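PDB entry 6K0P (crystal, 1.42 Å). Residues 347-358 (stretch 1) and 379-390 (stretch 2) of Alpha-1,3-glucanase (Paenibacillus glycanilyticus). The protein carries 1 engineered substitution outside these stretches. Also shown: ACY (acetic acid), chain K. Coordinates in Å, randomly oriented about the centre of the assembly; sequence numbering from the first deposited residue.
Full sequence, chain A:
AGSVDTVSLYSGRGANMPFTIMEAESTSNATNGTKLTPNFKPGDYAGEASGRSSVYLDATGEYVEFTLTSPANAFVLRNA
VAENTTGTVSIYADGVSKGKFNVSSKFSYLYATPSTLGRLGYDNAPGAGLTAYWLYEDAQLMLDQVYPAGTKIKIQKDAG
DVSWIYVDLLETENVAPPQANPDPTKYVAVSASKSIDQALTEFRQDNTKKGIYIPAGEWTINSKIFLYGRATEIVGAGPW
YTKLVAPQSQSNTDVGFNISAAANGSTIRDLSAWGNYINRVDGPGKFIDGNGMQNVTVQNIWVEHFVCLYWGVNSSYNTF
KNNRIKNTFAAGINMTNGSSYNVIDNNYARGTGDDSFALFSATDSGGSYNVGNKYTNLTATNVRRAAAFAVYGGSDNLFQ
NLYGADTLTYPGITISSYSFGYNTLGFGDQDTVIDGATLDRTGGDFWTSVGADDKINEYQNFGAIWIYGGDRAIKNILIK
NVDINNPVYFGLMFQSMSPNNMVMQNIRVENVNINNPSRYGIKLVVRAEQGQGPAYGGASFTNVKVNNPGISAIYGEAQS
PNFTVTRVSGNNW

Stretch 1 347-358: NYARGTGDDSFA
Stretch 2, residues 379-390: TATNVRRAAAFA

Two neighbouring passes of one chain lie side by side as parallel strands, paired in two short ladders whose register slips by one residue across the loops between them, burying 945 Å² in all. In the first ladder Tyr348, Ala349 and Arg350 pair with Thr379, Ala380 and Thr381, the strand axes 4.7 Å apart and 5° from parallel, with CA-CA distances of 4.6 to 4.8 Å and extended backbones. The hydrogen bonds alternate between strands: Thr379 N to Asn347 O, 3.1 Å; Ala349 N to Thr379 O, 2.8 Å; Thr381 N to Ala349 O, 2.9 Å; Gly351 N to Thr381 O, 3.1 Å. Tyr348 (t), Arg350 (chi1-chi3 t, t, p), Thr379 (m) and Thr381 (p) share one face, Ala349 and Ala380 the other. Tyr348 CD2 lies 3.6 Å from Thr379 CG2, Arg350 NH1 donates to Tyr348 OH at 2.9 Å, and water 1 joins Tyr348 OH (2.6 Å) to Thr381 OG1 (2.9 Å).

The chain then turns a corner at Asn382 (50/53) beside Gly351 (77/29), whose positive phi favours glycine. Arg384 N donates to Thr352 O at 2.9 Å, and the Arg384 side chain (m, t, m) brings NE to 2.9 Å from Gly351 O. Water 2 joins the two stretches, donating to Thr381 O (2.8 Å), accepting from Thr352 N (3.1 Å) and hydrogen-bonding Ser356 OG (2.9 Å). Thr352 (p) closes its own loop through OG1 to Asp354 O, 2.8 Å.

Gly353 and Asp354 sit opposite Arg384 and Arg385, but Asp355 faces Ala387: Ala386 (71/-157) is the extra residue that shifts the register. Asp355 (m) accepts through OD1 from Ala387 N at 2.9 Å, a side-chain oxygen taking the place of a backbone carbonyl. Asp354 OD2 is 4.2 Å from Arg385 NE, well out of the guanidinium plane, so only charge links them. Extended Arg385 (chi1-chi3 all t) hydrogen-bonds the acetic acid, NE to OXT at 2.8 Å and NH2 to O at 2.9 Å.

Ser356 N to Ala387 O (3.0 Å) and Phe357 N to Ala388 O (3.2 Å) lead into the second ladder, where Phe357 and Ala358 pair with Phe389 and Ala390 and Ala390 N donates to Phe357 O at 3.0 Å. Both phenylalanines are m on the same face; their rings meet rim to rim, centroids 5.9 Å apart and planes at 14°, with Phe357 CD2 3.7 Å from Phe389 CE1. Phe357 CE2 also lies 4.0 Å from Ala380 CB of the first ladder.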

# COMPACT_ATOMS: atom_id res chain seq x y z
N ASN A 347 6.34 -6.00 5.70
CA ASN A 347 6.45 -5.21 4.49
C ASN A 347 5.72 -3.88 4.68
O ASN A 347 4.70 -3.81 5.37
CB ASN A 347 5.84 -5.95 3.31
CG ASN A 347 6.51 -7.29 3.07
OD1 ASN A 347 7.65 -7.34 2.62
ND2 ASN A 347 5.81 -8.37 3.38
N TYR A 348 6.26 -2.85 4.05
CA TYR A 348 5.73 -1.49 4.12
C TYR A 348 5.32 -1.07 2.72
O TYR A 348 6.11 -1.18 1.78
CB TYR A 348 6.82 -0.53 4.63
CG TYR A 348 6.42 0.93 4.58
CD1 TYR A 348 6.63 1.69 3.44
CD2 TYR A 348 5.86 1.56 5.69
CE1 TYR A 348 6.26 3.03 3.38
CE2 TYR A 348 5.49 2.89 5.65
CZ TYR A 348 5.70 3.62 4.49
OH TYR A 348 5.34 4.96 4.44
N ALA A 349 4.08 -0.59 2.59
CA ALA A 349 3.58 -0.08 1.32
C ALA A 349 3.07 1.34 1.53
O ALA A 349 2.37 1.61 2.50
CB ALA A 349 2.43 -0.94 0.78
N ARG A 350 3.42 2.23 0.60
CA ARG A 350 2.86 3.57 0.58
C ARG A 350 2.61 3.96 -0.86
O ARG A 350 3.49 3.80 -1.72
CB ARG A 350 3.81 4.60 1.23
CG ARG A 350 3.22 6.01 1.24
CD ARG A 350 4.13 6.99 1.94
NE ARG A 350 5.33 7.35 1.17
CZ ARG A 350 6.58 7.29 1.64
NH1 ARG A 350 6.83 6.86 2.88
NH2 ARG A 350 7.59 7.69 0.88
N GLY A 351 1.41 4.47 -1.15
CA GLY A 351 1.12 4.91 -2.50
C GLY A 351 0.82 3.83 -3.52
O GLY A 351 1.08 4.03 -4.71
N THR A 352 0.28 2.68 -3.10
CA THR A 352 -0.15 1.73 -4.12
C THR A 352 -1.35 2.29 -4.90
O THR A 352 -2.01 3.25 -4.48
CB THR A 352 -0.47 0.36 -3.54
OG1 THR A 352 -1.61 0.44 -2.67
CG2 THR A 352 0.73 -0.20 -2.76
N GLY A 353 -1.61 1.69 -6.07
CA GLY A 353 -2.65 2.19 -6.96
C GLY A 353 -3.90 1.33 -6.97
O GLY A 353 -4.84 1.57 -7.74
N ASP A 354 -3.89 0.29 -6.14
CA ASP A 354 -5.04 -0.58 -5.87
C ASP A 354 -4.72 -1.24 -4.53
O ASP A 354 -3.80 -0.80 -3.82
CB ASP A 354 -5.26 -1.55 -7.03
CG ASP A 354 -6.72 -1.96 -7.19
OD1 ASP A 354 -7.28 -2.59 -6.26
OD2 ASP A 354 -7.30 -1.68 -8.25
N ASP A 355 -5.48 -2.28 -4.15
CA ASP A 355 -5.31 -2.93 -2.85
C ASP A 355 -3.83 -3.13 -2.55
O ASP A 355 -3.11 -3.74 -3.33
CB ASP A 355 -5.99 -4.31 -2.87
CG ASP A 355 -7.50 -4.25 -2.96
OD1 ASP A 355 -8.14 -3.31 -2.45
OD2 ASP A 355 -8.06 -5.22 -3.54
N SER A 356 -3.37 -2.61 -1.41
CA SER A 356 -1.92 -2.68 -1.16
C SER A 356 -1.47 -4.12 -0.94
O SER A 356 -0.52 -4.58 -1.58
CB SER A 356 -1.53 -1.83 0.04
OG SER A 356 -1.83 -0.45 -0.18
N PHE A 357 -2.15 -4.84 -0.05
CA PHE A 357 -1.90 -6.25 0.20
C PHE A 357 -3.23 -6.96 0.06
O PHE A 357 -4.20 -6.59 0.74
CB PHE A 357 -1.34 -6.46 1.61
CG PHE A 357 -0.01 -5.81 1.84
CD1 PHE A 357 1.16 -6.40 1.39
CD2 PHE A 357 0.07 -4.59 2.50
CE1 PHE A 357 2.40 -5.80 1.61
CE2 PHE A 357 1.30 -3.98 2.71
CZ PHE A 357 2.46 -4.59 2.26
N ALA A 358 -3.29 -7.96 -0.81
CA ALA A 358 -4.56 -8.59 -1.14
C ALA A 358 -4.40 -10.10 -1.24
O ALA A 358 -3.31 -10.62 -1.53
CB ALA A 358 -5.14 -8.06 -2.45
N THR A 379 2.32 -2.69 6.92
CA THR A 379 1.88 -1.30 6.90
C THR A 379 1.50 -0.94 5.47
O THR A 379 2.24 -1.25 4.53
CB THR A 379 3.00 -0.39 7.39
OG1 THR A 379 3.21 -0.64 8.79
CG2 THR A 379 2.66 1.08 7.17
N ALA A 380 0.34 -0.29 5.31
CA ALA A 380 -0.11 0.18 4.01
C ALA A 380 -0.76 1.54 4.19
O ALA A 380 -1.80 1.64 4.85
CB ALA A 380 -1.07 -0.81 3.36
N THR A 381 -0.16 2.59 3.63
CA THR A 381 -0.64 3.95 3.83
C THR A 381 -0.73 4.66 2.49
O THR A 381 -0.14 4.23 1.50
CB THR A 381 0.29 4.75 4.75
OG1 THR A 381 1.59 4.82 4.14
CG2 THR A 381 0.40 4.08 6.12
N ASN A 382 -1.45 5.78 2.47
CA ASN A 382 -1.61 6.56 1.24
C ASN A 382 -2.04 5.65 0.09
O ASN A 382 -1.41 5.62 -0.98
CB ASN A 382 -0.34 7.33 0.89
CG ASN A 382 -0.08 8.50 1.82
OD1 ASN A 382 0.97 8.57 2.44
ND2 ASN A 382 -1.03 9.43 1.89
N VAL A 383 -3.11 4.89 0.32
CA VAL A 383 -3.61 3.97 -0.70
C VAL A 383 -4.36 4.81 -1.73
O VAL A 383 -5.40 5.41 -1.41
CB VAL A 383 -4.52 2.91 -0.09
CG1 VAL A 383 -4.80 1.84 -1.14
CG2 VAL A 383 -3.88 2.29 1.15
N ARG A 384 -3.84 4.87 -2.94
CA ARG A 384 -4.33 5.85 -3.91
C ARG A 384 -5.63 5.42 -4.58
O ARG A 384 -6.29 6.24 -5.23
CB ARG A 384 -3.24 6.17 -4.93
CG ARG A 384 -1.97 6.69 -4.24
CD ARG A 384 -1.01 7.30 -5.24
NE ARG A 384 -0.27 6.30 -6.00
CZ ARG A 384 0.67 6.61 -6.88
NH1 ARG A 384 0.96 7.88 -7.12
NH2 ARG A 384 1.32 5.65 -7.53
N ARG A 385 -6.01 4.15 -4.44
CA ARG A 385 -7.30 3.64 -4.88
C ARG A 385 -7.47 2.28 -4.21
O ARG A 385 -6.48 1.56 -4.03
CB ARG A 385 -7.32 3.48 -6.41
CG ARG A 385 -8.57 2.79 -6.94
CD ARG A 385 -8.45 2.53 -8.41
NE ARG A 385 -9.57 1.74 -8.89
CZ ARG A 385 -9.96 1.71 -10.15
NH1 ARG A 385 -9.30 2.43 -11.06
NH2 ARG A 385 -11.01 0.97 -10.51
N ALA A 386 -8.71 1.94 -3.83
CA ALA A 386 -9.03 0.66 -3.20
C ALA A 386 -8.49 0.58 -1.77
O ALA A 386 -8.30 1.61 -1.12
CB ALA A 386 -8.67 -0.53 -4.09
N ALA A 387 -8.29 -0.63 -1.24
CA ALA A 387 -8.12 -0.78 0.20
C ALA A 387 -6.66 -0.98 0.59
O ALA A 387 -5.83 -1.41 -0.22
CB ALA A 387 -8.96 -1.95 0.73
N ALA A 388 -6.35 -0.69 1.86
CA ALA A 388 -5.03 -1.04 2.38
C ALA A 388 -4.83 -2.55 2.41
O ALA A 388 -3.77 -3.06 2.03
CB ALA A 388 -4.83 -0.41 3.76
N PHE A 389 -5.85 -3.28 2.86
CA PHE A 389 -5.80 -4.73 2.97
C PHE A 389 -7.12 -5.28 2.44
O PHE A 389 -8.18 -4.74 2.76
CB PHE A 389 -5.61 -5.16 4.45
CG PHE A 389 -4.41 -4.54 5.09
CD1 PHE A 389 -3.15 -5.09 4.91
CD2 PHE A 389 -4.54 -3.39 5.86
CE1 PHE A 389 -2.04 -4.51 5.48
CE2 PHE A 389 -3.42 -2.80 6.44
CZ PHE A 389 -2.17 -3.37 6.25
N ALA A 390 -7.05 -6.33 1.63
CA ALA A 390 -8.27 -6.87 1.05
C ALA A 390 -8.21 -8.38 1.00
O ALA A 390 -7.22 -8.95 0.52
CB ALA A 390 -8.51 -6.31 -0.36
C ACY K . -11.89 -0.41 -7.27
O ACY K . -12.08 -0.86 -8.46
OXT ACY K . -11.09 0.47 -6.96
CH3 ACY K . -12.77 -1.08 -6.22
O HOH W 1 3.48 5.86 6.04
O HOH W 2 -0.19 1.97 -0.16